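Local coordinates for thermospermine synthase (PDB 6BQ6), which probably makes thermospermine by transferring an aminopropyl group from decarboxylated S-adenosylmethionine to spermidine in plant polyamine synthesis, at residues A95-H99 against P267-S271; Y195-Y200 against F214-A218; S231-T236 against E312-Y316. All coordinates share one frame; numbering follows the deposited sequence.

Contact 1 of 3, residues A95-H99 against P267-S271; sequences ALLHH and PLDLS
His-98, at the C-terminal end of helix 84-98, packs against Leu-268 and Leu-270 in the loop between strand 256-264 and helix 272-282. Both elements belong to the Rossmann-like catalytic domain of the spermidine/spermine synthase family. The contact joins the helix that precedes the first strand of the central sheet to the chain leaving strand 256-264, which lies next to an edge strand of that sheet. It lies away from the annotated sites. The closest CA pair across the contact is His-98 and Leu-268, 6.3 Å apart.

The imidazole is the centre of the contact. CG of His-98 stands anti to its own carbonyl carbon (chi1 -80°), which carries the ring across to the loop. Leu-270 CD1 lies over one ring face in a CH-pi contact, 4.2 Å from the His-98 ring centroid and 25° off the normal. The methyl is offset toward the rim, and the two side chains run past each other in opposite directions. Leu-268 comes in at about a right angle, its CD2 3.9 Å from His-98 CB. At the ring edge, Asp-269 N is 3.8 Å from His-98 CD2. Leu-270 CD1 also reaches Leu-97 O at 3.7 Å, a carbonyl that accepts from Arg-278.

Water 1 bridges the two segments in the ring plane. It bonds His-98 NE2 at 2.7 Å and accepts from Leu-270 N at 3.0 Å. On the other ring nitrogen, ND1 is hydrogen-bonded to Pro-94 O one turn back. Phe-295 and Ile-213 also pack on this histidine. The imidazole is thus gripped at both nitrogens, which fixes its rotation and lets a buried polar ring sit among leucines with its polar atoms satisfied.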
ATOM      1  N   ALA B  95     -38.573  -6.332  -0.788  1.00 19.95           N
ATOM      2  CA  ALA B  95     -39.520  -6.244   0.327  1.00 20.95           C
ATOM      3  C   ALA B  95     -40.809  -5.579  -0.055  1.00 20.54           C
ATOM      4  O   ALA B  95     -41.903  -6.128   0.141  1.00 21.47           O
ATOM      5  CB  ALA B  95     -38.895  -5.549   1.515  1.00 20.31           C
ATOM      6  N   LEU B  96     -40.728  -4.400  -0.650  1.00 20.77           N
ATOM      7  CA  LEU B  96     -41.978  -3.650  -0.921  1.00 21.06           C
ATOM      8  C   LEU B  96     -42.811  -4.347  -1.999  1.00 21.15           C
ATOM      9  O   LEU B  96     -44.047  -4.380  -1.943  1.00 21.05           O
ATOM     10  CB  LEU B  96     -41.727  -2.224  -1.297  1.00 21.35           C
ATOM     11  CG  LEU B  96     -41.635  -1.257  -0.100  1.00 21.57           C
ATOM     12  CD1 LEU B  96     -40.429  -1.517   0.788  1.00 20.92           C
ATOM     13  CD2 LEU B  96     -41.673   0.170  -0.592  1.00 21.84           C
ATOM     14  N   LEU B  97     -42.138  -4.950  -2.978  1.00 20.40           N
ATOM     15  CA  LEU B  97     -42.858  -5.630  -4.021  1.00 21.31           C
ATOM     16  C   LEU B  97     -43.583  -6.896  -3.563  1.00 21.84           C
ATOM     17  O   LEU B  97     -44.573  -7.267  -4.156  1.00 24.33           O
ATOM     18  CB  LEU B  97     -41.917  -5.955  -5.207  1.00 20.97           C
ATOM     19  CG  LEU B  97     -41.375  -4.744  -5.946  1.00 21.12           C
ATOM     20  CD1 LEU B  97     -40.207  -5.118  -6.833  1.00 20.70           C
ATOM     21  CD2 LEU B  97     -42.484  -4.070  -6.776  1.00 22.23           C
ATOM     22  N   HIS B  98     -43.085  -7.576  -2.549  1.00 21.76           N
ATOM     23  CA  HIS B  98     -43.719  -8.739  -2.035  1.00 22.51           C
ATOM     24  C   HIS B  98     -44.894  -8.369  -1.156  1.00 23.55           C
ATOM     25  O   HIS B  98     -45.733  -9.245  -0.897  1.00 25.91           O
ATOM     26  CB  HIS B  98     -42.749  -9.610  -1.270  1.00 22.62           C
ATOM     27  CG  HIS B  98     -41.872 -10.479  -2.147  1.00 22.17           C
ATOM     28  ND1 HIS B  98     -40.754 -10.011  -2.776  1.00 22.25           N
ATOM     29  CD2 HIS B  98     -41.988 -11.779  -2.512  1.00 23.29           C
ATOM     30  CE1 HIS B  98     -40.204 -10.979  -3.493  1.00 23.46           C
ATOM     31  NE2 HIS B  98     -40.919 -12.075  -3.330  1.00 23.32           N
ATOM     32  N   HIS B  99     -44.950  -7.109  -0.733  1.00 21.86           N
ATOM     33  CA  HIS B  99     -46.053  -6.619   0.076  1.00 24.21           C
ATOM     34  C   HIS B  99     -47.252  -6.269  -0.807  1.00 25.50           C
ATOM     35  O   HIS B  99     -47.087  -5.764  -1.929  1.00 25.98           O
ATOM     36  CB  HIS B  99     -45.601  -5.381   0.826  1.00 23.68           C
ATOM     37  CG  HIS B  99     -46.472  -5.091   1.993  1.00 23.76           C
ATOM     38  ND1 HIS B  99     -47.675  -4.445   1.854  1.00 24.09           N
ATOM     39  CD2 HIS B  99     -46.360  -5.422   3.301  1.00 23.86           C
ATOM     40  CE1 HIS B  99     -48.270  -4.368   3.031  1.00 23.89           C
ATOM     41  NE2 HIS B  99     -47.503  -4.968   3.929  1.00 24.39           N
ATOM     42  N   PRO B 267     -46.370 -15.343   3.344  1.00 28.15           N
ATOM     43  CA  PRO B 267     -45.451 -15.917   2.337  1.00 28.01           C
ATOM     44  C   PRO B 267     -44.692 -14.904   1.485  1.00 27.50           C
ATOM     45  O   PRO B 267     -45.155 -13.785   1.269  1.00 27.43           O
ATOM     46  CB  PRO B 267     -46.385 -16.758   1.461  1.00 28.72           C
ATOM     47  CG  PRO B 267     -47.473 -17.150   2.390  1.00 29.84           C
ATOM     48  CD  PRO B 267     -47.721 -15.900   3.201  1.00 29.66           C
ATOM     49  N   LEU B 268     -43.511 -15.329   1.033  1.00 26.62           N
ATOM     50  CA  LEU B 268     -42.636 -14.492   0.185  1.00 27.14           C
ATOM     51  C   LEU B 268     -42.266 -15.317  -1.053  1.00 30.25           C
ATOM     52  O   LEU B 268     -41.170 -15.851  -1.149  1.00 33.66           O
ATOM     53  CB  LEU B 268     -41.399 -14.103   0.951  1.00 25.94           C
ATOM     54  CG  LEU B 268     -41.564 -13.249   2.211  1.00 24.80           C
ATOM     55  CD1 LEU B 268     -40.320 -13.367   3.079  1.00 24.57           C
ATOM     56  CD2 LEU B 268     -41.815 -11.813   1.804  1.00 24.24           C
ATOM     57  N   ASP B 269     -43.180 -15.394  -1.994  1.00 31.97           N
ATOM     58  CA  ASP B 269     -43.065 -16.354  -3.086  1.00 34.18           C
ATOM     59  C   ASP B 269     -43.787 -15.746  -4.257  1.00 34.21           C
ATOM     60  O   ASP B 269     -44.992 -15.900  -4.414  1.00 38.89           O
ATOM     61  CB  ASP B 269     -43.688 -17.710  -2.711  1.00 37.44           C
ATOM     62  CG  ASP B 269     -45.221 -17.641  -2.510  1.00 43.62           C
ATOM     63  OD1 ASP B 269     -45.745 -16.563  -2.105  1.00 49.00           O
ATOM     64  OD2 ASP B 269     -45.921 -18.659  -2.771  1.00 48.70           O
ATOM     65  N   LEU B 270     -43.073 -14.960  -5.014  1.00 32.46           N
ATOM     66  CA  LEU B 270     -43.582 -14.377  -6.218  1.00 31.67           C
ATOM     67  C   LEU B 270     -42.679 -14.757  -7.345  1.00 31.90           C
ATOM     68  O   LEU B 270     -41.456 -14.898  -7.188  1.00 31.13           O
ATOM     69  CB  LEU B 270     -43.665 -12.876  -6.088  1.00 32.53           C
ATOM     70  CG  LEU B 270     -44.759 -12.377  -5.156  1.00 32.68           C
ATOM     71  CD1 LEU B 270     -44.681 -10.872  -5.144  1.00 33.79           C
ATOM     72  CD2 LEU B 270     -46.144 -12.838  -5.600  1.00 35.19           C
ATOM     73  N   SER B 271     -43.281 -14.907  -8.512  1.00 31.55           N
ATOM     74  CA  SER B 271     -42.515 -15.229  -9.687  1.00 30.93           C
ATOM     75  C   SER B 271     -41.843 -13.954 -10.207  1.00 28.68           C
ATOM     76  O   SER B 271     -42.272 -12.839  -9.919  1.00 28.47           O
ATOM     77  CB  SER B 271     -43.456 -15.810 -10.781  1.00 30.67           C
ATOM     78  OG  SER B 271     -44.343 -14.816 -11.257  1.00 32.15           O
TER
HETATM   79  O   HOH W   1     -40.151 -14.298  -4.710  1.00 36.41           O

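Contact 2 of 3, residues Y195-Y200 against F214-A218; sequences YTKDFY and FVTQA
The rings of Tyr-200 and Phe-214 meet obliquely, with planes at 56° and centroids 5.3 Å apart. Tyr-200 CE1 is 3.5 Å from Phe-214 CE2. One face of the Phe-214 ring, near its rim, lies over the backbone N of Thr-216. The Tyr-195 ring has Gln-217 O at its edge, and Thr-216 OG1 approaches it obliquely. The contact belongs to a beta-alpha-beta crossover: helix 197-204 links parallel strands 175-181 and 212-220 and lies against the second.

Phe-214 has CG anti to its backbone N (chi1 177°), which sends the ring off the strand toward the helix. Leu-237 of helix 230-238 touches both rings. At Tyr-200, an alanine would probably leave a gap beside Phe-214 and let that ring shift.

Near the pocket the contact turns polar. Tyr-195 OH bonds Ala-183 O and takes a weak, bent bond from Gln-217 NE2 at 3.3 Å (144°), the amide standing nearly upright to the phenol ring. NE2 has Asp-184 as its main partner and OE1 accepts from Trp-258 and Gly-219, so both ends of this thermospermine-contacting amide are held and its flip is fixed. Water 2 donates to Tyr-195 OH at 2.7 Å and to Thr-216 OG1 at 2.9 Å. Thr-216 OG1 itself donates to Gln-217 O at 2.7 Å.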
ATOM      1  N   TYR B 195     -29.914  -6.835  15.853  1.00 23.73           N
ATOM      2  CA  TYR B 195     -29.829  -8.079  15.101  1.00 22.56           C
ATOM      3  C   TYR B 195     -30.118  -9.289  16.006  1.00 23.15           C
ATOM      4  O   TYR B 195     -29.984 -10.419  15.578  1.00 22.37           O
ATOM      5  CB  TYR B 195     -28.429  -8.225  14.490  1.00 22.85           C
ATOM      6  CG  TYR B 195     -28.067  -7.237  13.437  1.00 22.28           C
ATOM      7  CD1 TYR B 195     -27.460  -6.037  13.744  1.00 20.91           C
ATOM      8  CD2 TYR B 195     -28.268  -7.545  12.105  1.00 20.76           C
ATOM      9  CE1 TYR B 195     -27.087  -5.132  12.743  1.00 21.61           C
ATOM     10  CE2 TYR B 195     -27.928  -6.639  11.114  1.00 20.68           C
ATOM     11  CZ  TYR B 195     -27.309  -5.470  11.424  1.00 20.34           C
ATOM     12  OH  TYR B 195     -26.967  -4.647  10.412  1.00 21.94           O
ATOM     13  N   THR B 196     -30.538  -9.061  17.250  1.00 23.09           N
ATOM     14  CA  THR B 196     -30.746 -10.204  18.122  1.00 24.86           C
ATOM     15  C   THR B 196     -32.152 -10.804  17.974  1.00 25.55           C
ATOM     16  O   THR B 196     -33.129 -10.098  17.627  1.00 24.88           O
ATOM     17  CB  THR B 196     -30.499  -9.842  19.598  1.00 25.47           C
ATOM     18  OG1 THR B 196     -31.396  -8.806  19.986  1.00 25.04           O
ATOM     19  CG2 THR B 196     -29.104  -9.357  19.805  1.00 25.79           C
ATOM     20  N   LYS B 197     -32.247 -12.075  18.359  1.00 26.36           N
ATOM     21  CA  LYS B 197     -33.497 -12.810  18.378  1.00 26.33           C
ATOM     22  C   LYS B 197     -34.528 -12.069  19.205  1.00 26.19           C
ATOM     23  O   LYS B 197     -35.656 -11.840  18.758  1.00 25.43           O
ATOM     24  CB  LYS B 197     -33.318 -14.220  18.920  1.00 28.90           C
ATOM     25  CG  LYS B 197     -34.598 -15.028  18.958  1.00 32.21           C
ATOM     26  CD  LYS B 197     -34.379 -16.410  19.585  1.00 37.14           C
ATOM     27  CE  LYS B 197     -35.629 -17.279  19.436  1.00 39.83           C
ATOM     28  NZ  LYS B 197     -36.695 -16.908  20.400  1.00 42.94           N
ATOM     29  N   ASP B 198     -34.133 -11.673  20.405  1.00 26.78           N
ATOM     30  CA  ASP B 198     -35.075 -10.978  21.290  1.00 27.81           C
ATOM     31  C   ASP B 198     -35.519  -9.624  20.741  1.00 25.68           C
ATOM     32  O   ASP B 198     -36.696  -9.262  20.888  1.00 26.03           O
ATOM     33  CB  ASP B 198     -34.486 -10.797  22.670  1.00 31.97           C
ATOM     34  CG  ASP B 198     -34.622 -12.051  23.544  1.00 37.39           C
ATOM     35  OD1 ASP B 198     -35.181 -13.085  23.109  1.00 39.54           O
ATOM     36  OD2 ASP B 198     -34.149 -11.990  24.706  1.00 41.83           O
ATOM     37  N   PHE B 199     -34.601  -8.874  20.123  1.00 24.15           N
ATOM     38  CA  PHE B 199     -34.995  -7.640  19.428  1.00 23.41           C
ATOM     39  C   PHE B 199     -36.084  -7.908  18.381  1.00 22.66           C
ATOM     40  O   PHE B 199     -37.143  -7.259  18.355  1.00 23.39           O
ATOM     41  CB  PHE B 199     -33.781  -6.926  18.811  1.00 23.40           C
ATOM     42  CG  PHE B 199     -34.164  -5.772  17.921  1.00 23.57           C
ATOM     43  CD1 PHE B 199     -34.679  -4.607  18.476  1.00 23.89           C
ATOM     44  CD2 PHE B 199     -34.175  -5.929  16.574  1.00 23.79           C
ATOM     45  CE1 PHE B 199     -35.095  -3.567  17.678  1.00 23.40           C
ATOM     46  CE2 PHE B 199     -34.563  -4.895  15.762  1.00 23.01           C
ATOM     47  CZ  PHE B 199     -35.041  -3.719  16.314  1.00 23.29           C
ATOM     48  N   TYR B 200     -35.830  -8.875  17.527  1.00 23.44           N
ATOM     49  CA  TYR B 200     -36.757  -9.167  16.444  1.00 23.08           C
ATOM     50  C   TYR B 200     -38.086  -9.625  16.973  1.00 25.00           C
ATOM     51  O   TYR B 200     -39.105  -9.150  16.503  1.00 24.51           O
ATOM     52  CB  TYR B 200     -36.196 -10.234  15.540  1.00 22.82           C
ATOM     53  CG  TYR B 200     -34.994  -9.867  14.720  1.00 22.04           C
ATOM     54  CD1 TYR B 200     -34.869  -8.607  14.101  1.00 21.64           C
ATOM     55  CD2 TYR B 200     -34.010 -10.817  14.472  1.00 22.65           C
ATOM     56  CE1 TYR B 200     -33.759  -8.300  13.308  1.00 21.41           C
ATOM     57  CE2 TYR B 200     -32.931 -10.525  13.664  1.00 22.52           C
ATOM     58  CZ  TYR B 200     -32.806  -9.258  13.079  1.00 22.16           C
ATOM     59  OH  TYR B 200     -31.714  -8.982  12.270  1.00 22.65           O
ATOM     60  N   PHE B 214     -40.022  -7.592   7.049  1.00 18.61           N
ATOM     61  CA  PHE B 214     -38.763  -7.044   7.516  1.00 18.12           C
ATOM     62  C   PHE B 214     -37.717  -7.371   6.411  1.00 17.61           C
ATOM     63  O   PHE B 214     -37.700  -8.499   5.875  1.00 18.97           O
ATOM     64  CB  PHE B 214     -38.362  -7.671   8.843  1.00 18.88           C
ATOM     65  CG  PHE B 214     -37.023  -7.206   9.361  1.00 18.90           C
ATOM     66  CD1 PHE B 214     -36.774  -5.848   9.639  1.00 19.13           C
ATOM     67  CD2 PHE B 214     -35.953  -8.141   9.547  1.00 19.96           C
ATOM     68  CE1 PHE B 214     -35.538  -5.415  10.110  1.00 19.09           C
ATOM     69  CE2 PHE B 214     -34.721  -7.683   9.996  1.00 19.70           C
ATOM     70  CZ  PHE B 214     -34.502  -6.338  10.300  1.00 19.35           C
ATOM     71  N   VAL B 215     -36.824  -6.429   6.166  1.00 17.07           N
ATOM     72  CA  VAL B 215     -35.622  -6.720   5.363  1.00 17.03           C
ATOM     73  C   VAL B 215     -34.434  -6.068   6.073  1.00 17.35           C
ATOM     74  O   VAL B 215     -34.532  -4.937   6.576  1.00 16.85           O
ATOM     75  CB  VAL B 215     -35.732  -6.256   3.893  1.00 16.66           C
ATOM     76  CG1 VAL B 215     -36.036  -4.771   3.790  1.00 17.23           C
ATOM     77  CG2 VAL B 215     -34.479  -6.618   3.093  1.00 17.61           C
ATOM     78  N   THR B 216     -33.312  -6.773   6.103  1.00 17.54           N
ATOM     79  CA  THR B 216     -32.084  -6.193   6.585  1.00 17.28           C
ATOM     80  C   THR B 216     -30.976  -6.450   5.572  1.00 17.80           C
ATOM     81  O   THR B 216     -30.868  -7.559   5.031  1.00 18.20           O
ATOM     82  CB  THR B 216     -31.690  -6.698   8.012  1.00 18.31           C
ATOM     83  OG1 THR B 216     -30.502  -6.015   8.431  1.00 17.79           O
ATOM     84  CG2 THR B 216     -31.475  -8.194   8.048  1.00 19.53           C
ATOM     85  N   GLN B 217     -30.050  -5.503   5.467  1.00 17.45           N
ATOM     86  CA  GLN B 217     -28.754  -5.808   4.929  1.00 17.92           C
ATOM     87  C   GLN B 217     -28.094  -6.861   5.843  1.00 18.75           C
ATOM     88  O   GLN B 217     -28.313  -6.900   7.054  1.00 17.80           O
ATOM     89  CB  GLN B 217     -27.925  -4.572   4.739  1.00 18.72           C
ATOM     90  CG  GLN B 217     -27.201  -4.035   5.976  1.00 19.30           C
ATOM     91  CD  GLN B 217     -25.868  -4.719   6.195  1.00 22.22           C
ATOM     92  OE1 GLN B 217     -25.278  -5.266   5.272  1.00 20.25           O
ATOM     93  NE2 GLN B 217     -25.442  -4.790   7.435  1.00 24.37           N
ATOM     94  N   ALA B 218     -27.315  -7.743   5.241  1.00 18.51           N
ATOM     95  CA  ALA B 218     -26.813  -8.910   5.983  1.00 19.31           C
ATOM     96  C   ALA B 218     -25.343  -9.238   5.695  1.00 20.20           C
ATOM     97  O   ALA B 218     -24.925 -10.380   5.855  1.00 21.10           O
ATOM     98  CB  ALA B 218     -27.731 -10.064   5.741  1.00 19.96           C
TER
HETATM   99  O   HOH W   2     -29.077  -3.589   9.050  1.00 22.32           O

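Contact 3 of 3, residues S231-T236 against E312-Y316; sequences SCIYNT and ETHVY
Residues 231-236 form the body of helix 230-238, and residues 312-316 run along it as an irregular, largely extended stretch after helix 303-311. Thr-236 and Val-315 come closest, with CA atoms 4.8 Å apart. Cys-232, Asn-235 and Thr-236 lie on the helix face that meets this C-terminal tail; the helix follows strand 212-220 in the Rossmann-like domain.

Hydrogen bonds pin the tail along its length. Ser-231 OG donates to Glu-312 OE1 at 2.8 Å, on the anti side of the carboxylate and out of its plane. The other oxygen, OE2, accepts from His-314 N through its anti lone pair, so one carboxylate holds both the helix and the tail's own backbone at His-314. Asn-235 ND2 reaches His-314 O at 2.9 Å in a nearly straight bond (172°). That bond lies in the amide plane but comes in above the carbonyl plane. Water 3 takes a bond from ND2, while Asn-235 OD1 accepts from Arg-238; together these fix the amide's orientation.

Cys-232 is wedged between two rings, with SG 3.8 Å from His-314 CD2 and oblique to both rings. Its CB is 3.4 Å from Tyr-316 CZ. Ile-233 CG1 lies at the edge of the Tyr-316 ring, in plane.

Thr-236 OG1, anti to its carbonyl carbon (chi1 -57°), is a relay. It donates back to Cys-232 O at 2.7 Å, on the opposite face of that carbonyl from Thr-236 N, and accepts a straight bond from Tyr-316 N at 3.0 Å.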
ATOM      1  N   SER B 231     -24.835 -15.752   7.249  1.00 23.11           N
ATOM      2  CA  SER B 231     -25.499 -16.953   7.727  1.00 23.81           C
ATOM      3  C   SER B 231     -26.101 -16.824   9.123  1.00 23.85           C
ATOM      4  O   SER B 231     -27.165 -17.377   9.373  1.00 23.56           O
ATOM      5  CB  SER B 231     -24.568 -18.151   7.747  1.00 25.77           C
ATOM      6  OG  SER B 231     -23.393 -17.854   8.454  1.00 28.32           O
ATOM      7  N   CYS B 232     -25.409 -16.108  10.007  1.00 23.94           N
ATOM      8  CA  CYS B 232     -25.920 -15.824  11.349  1.00 24.25           C
ATOM      9  C   CYS B 232     -27.205 -15.005  11.381  1.00 22.84           C
ATOM     10  O   CYS B 232     -28.115 -15.278  12.137  1.00 23.79           O
ATOM     11  CB  CYS B 232     -24.859 -15.081  12.125  1.00 25.85           C
ATOM     12  SG  CYS B 232     -23.276 -15.949  12.221  1.00 34.20           S
ATOM     13  N   ILE B 233     -27.232 -13.977  10.551  1.00 20.90           N
ATOM     14  CA  ILE B 233     -28.428 -13.152  10.407  1.00 21.11           C
ATOM     15  C   ILE B 233     -29.596 -13.989   9.862  1.00 20.81           C
ATOM     16  O   ILE B 233     -30.696 -13.965  10.376  1.00 20.84           O
ATOM     17  CB  ILE B 233     -28.148 -11.947   9.502  1.00 21.01           C
ATOM     18  CG1 ILE B 233     -27.212 -10.946  10.217  1.00 22.13           C
ATOM     19  CG2 ILE B 233     -29.463 -11.250   9.154  1.00 20.79           C
ATOM     20  CD1 ILE B 233     -26.754  -9.793   9.385  1.00 22.32           C
ATOM     21  N   TYR B 234     -29.344 -14.764   8.812  1.00 20.30           N
ATOM     22  CA  TYR B 234     -30.333 -15.668   8.317  1.00 20.93           C
ATOM     23  C   TYR B 234     -30.874 -16.592   9.425  1.00 22.03           C
ATOM     24  O   TYR B 234     -32.051 -16.721   9.619  1.00 22.05           O
ATOM     25  CB  TYR B 234     -29.776 -16.494   7.138  1.00 20.68           C
ATOM     26  CG  TYR B 234     -30.679 -17.604   6.733  1.00 21.20           C
ATOM     27  CD1 TYR B 234     -31.830 -17.372   6.019  1.00 21.44           C
ATOM     28  CD2 TYR B 234     -30.401 -18.933   7.114  1.00 21.97           C
ATOM     29  CE1 TYR B 234     -32.697 -18.416   5.686  1.00 23.13           C
ATOM     30  CE2 TYR B 234     -31.238 -19.963   6.782  1.00 23.13           C
ATOM     31  CZ  TYR B 234     -32.380 -19.730   6.055  1.00 23.96           C
ATOM     32  OH  TYR B 234     -33.240 -20.764   5.735  1.00 25.62           O
ATOM     33  N   ASN B 235     -29.980 -17.244  10.132  1.00 23.71           N
ATOM     34  CA  ASN B 235     -30.427 -18.177  11.159  1.00 24.67           C
ATOM     35  C   ASN B 235     -31.169 -17.515  12.304  1.00 24.41           C
ATOM     36  O   ASN B 235     -32.126 -18.091  12.836  1.00 24.64           O
ATOM     37  CB  ASN B 235     -29.269 -19.018  11.696  1.00 26.38           C
ATOM     38  CG  ASN B 235     -29.766 -20.212  12.521  1.00 28.83           C
ATOM     39  OD1 ASN B 235     -30.627 -20.970  12.056  1.00 29.69           O
ATOM     40  ND2 ASN B 235     -29.268 -20.354  13.769  1.00 30.87           N
ATOM     41  N   THR B 236     -30.725 -16.330  12.696  1.00 23.77           N
ATOM     42  CA  THR B 236     -31.396 -15.594  13.763  1.00 23.19           C
ATOM     43  C   THR B 236     -32.816 -15.290  13.323  1.00 23.90           C
ATOM     44  O   THR B 236     -33.793 -15.554  14.050  1.00 24.57           O
ATOM     45  CB  THR B 236     -30.606 -14.351  14.170  1.00 22.84           C
ATOM     46  OG1 THR B 236     -29.275 -14.735  14.570  1.00 24.35           O
ATOM     47  CG2 THR B 236     -31.280 -13.631  15.314  1.00 23.71           C
ATOM     48  N   GLU B 312     -26.407 -23.582   9.744  1.00 33.12           N
ATOM     49  CA  GLU B 312     -25.955 -22.583  10.679  1.00 33.70           C
ATOM     50  C   GLU B 312     -26.718 -22.725  11.977  1.00 33.50           C
ATOM     51  O   GLU B 312     -27.933 -22.800  11.952  1.00 34.35           O
ATOM     52  CB  GLU B 312     -26.213 -21.195  10.102  1.00 32.15           C
ATOM     53  CG  GLU B 312     -25.779 -20.045  10.971  1.00 32.80           C
ATOM     54  CD  GLU B 312     -24.318 -20.095  11.285  1.00 33.47           C
ATOM     55  OE1 GLU B 312     -23.518 -19.864  10.371  1.00 34.12           O
ATOM     56  OE2 GLU B 312     -23.963 -20.412  12.447  1.00 34.38           O
ATOM     57  N   THR B 313     -25.990 -22.771  13.092  1.00 35.20           N
ATOM     58  CA  THR B 313     -26.611 -22.776  14.431  1.00 35.33           C
ATOM     59  C   THR B 313     -26.423 -21.499  15.237  1.00 34.18           C
ATOM     60  O   THR B 313     -27.045 -21.370  16.296  1.00 34.57           O
ATOM     61  CB  THR B 313     -26.110 -23.983  15.252  1.00 37.09           C
ATOM     62  OG1 THR B 313     -24.680 -23.979  15.287  1.00 37.64           O
ATOM     63  CG2 THR B 313     -26.577 -25.265  14.573  1.00 37.98           C
ATOM     64  N   HIS B 314     -25.588 -20.555  14.802  1.00 34.40           N
ATOM     65  CA  HIS B 314     -25.361 -19.328  15.581  1.00 36.59           C
ATOM     66  C   HIS B 314     -26.636 -18.483  15.606  1.00 34.67           C
ATOM     67  O   HIS B 314     -27.315 -18.328  14.562  1.00 32.60           O
ATOM     68  CB  HIS B 314     -24.185 -18.476  15.050  1.00 40.27           C
ATOM     69  CG  HIS B 314     -23.761 -17.406  16.014  1.00 46.00           C
ATOM     70  ND1 HIS B 314     -23.232 -17.697  17.257  1.00 51.67           N
ATOM     71  CD2 HIS B 314     -23.859 -16.057  15.954  1.00 47.87           C
ATOM     72  CE1 HIS B 314     -23.003 -16.570  17.910  1.00 52.74           C
ATOM     73  NE2 HIS B 314     -23.363 -15.561  17.135  1.00 50.24           N
ATOM     74  N   VAL B 315     -27.001 -17.993  16.804  1.00 32.85           N
ATOM     75  CA  VAL B 315     -28.100 -17.062  16.952  1.00 32.62           C
ATOM     76  C   VAL B 315     -27.608 -15.841  17.725  1.00 33.01           C
ATOM     77  O   VAL B 315     -27.015 -15.971  18.804  1.00 32.13           O
ATOM     78  CB  VAL B 315     -29.301 -17.695  17.668  1.00 32.76           C
ATOM     79  CG1 VAL B 315     -30.419 -16.686  17.883  1.00 33.23           C
ATOM     80  CG2 VAL B 315     -29.821 -18.861  16.847  1.00 34.64           C
ATOM     81  N   TYR B 316     -27.870 -14.651  17.203  1.00 30.36           N
ATOM     82  CA  TYR B 316     -27.530 -13.435  17.920  1.00 30.62           C
ATOM     83  C   TYR B 316     -28.487 -13.252  19.092  1.00 33.08           C
ATOM     84  O   TYR B 316     -29.715 -13.280  18.916  1.00 32.54           O
ATOM     85  CB  TYR B 316     -27.554 -12.208  16.998  1.00 29.47           C
ATOM     86  CG  TYR B 316     -26.501 -12.218  15.897  1.00 29.58           C
ATOM     87  CD1 TYR B 316     -25.161 -12.344  16.189  1.00 30.33           C
ATOM     88  CD2 TYR B 316     -26.862 -12.010  14.575  1.00 28.53           C
ATOM     89  CE1 TYR B 316     -24.182 -12.344  15.209  1.00 31.62           C
ATOM     90  CE2 TYR B 316     -25.896 -11.992  13.577  1.00 28.46           C
ATOM     91  CZ  TYR B 316     -24.564 -12.137  13.889  1.00 30.70           C
ATOM     92  OH  TYR B 316     -23.634 -12.123  12.882  1.00 29.47           O
TER
HETATM   93  O   HOH W   3     -30.044 -22.480  15.555  1.00 41.33           O

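Overall arrangement
Strand 212-220 connects the three contacts. Contacts 2 and 3 are neighbours, with centres 10 Å apart. Tyr-316 O accepts a probable hydrogen bond from Lys-197 N at 2.9 Å, and Ile-233 CD1 packs on Ala-218 CA at 3.5 Å. Contact 1 lies on the other side of the strand, its centre 18 Å from that of contact 2. They touch where Ala-95 CB meets Val-215 CG1 at 3.7 Å. Contacts 1 and 3 do not touch; their nearest atoms are about 10 Å apart. Contact 2 reaches the active site: the Gln-217 side chain is about 4 Å from bound thermospermine and about 5 Å from that of Asp-181, the predicted proton acceptor. In contact 3, the Ile-233 side chain stays about 10 Å from the ligand.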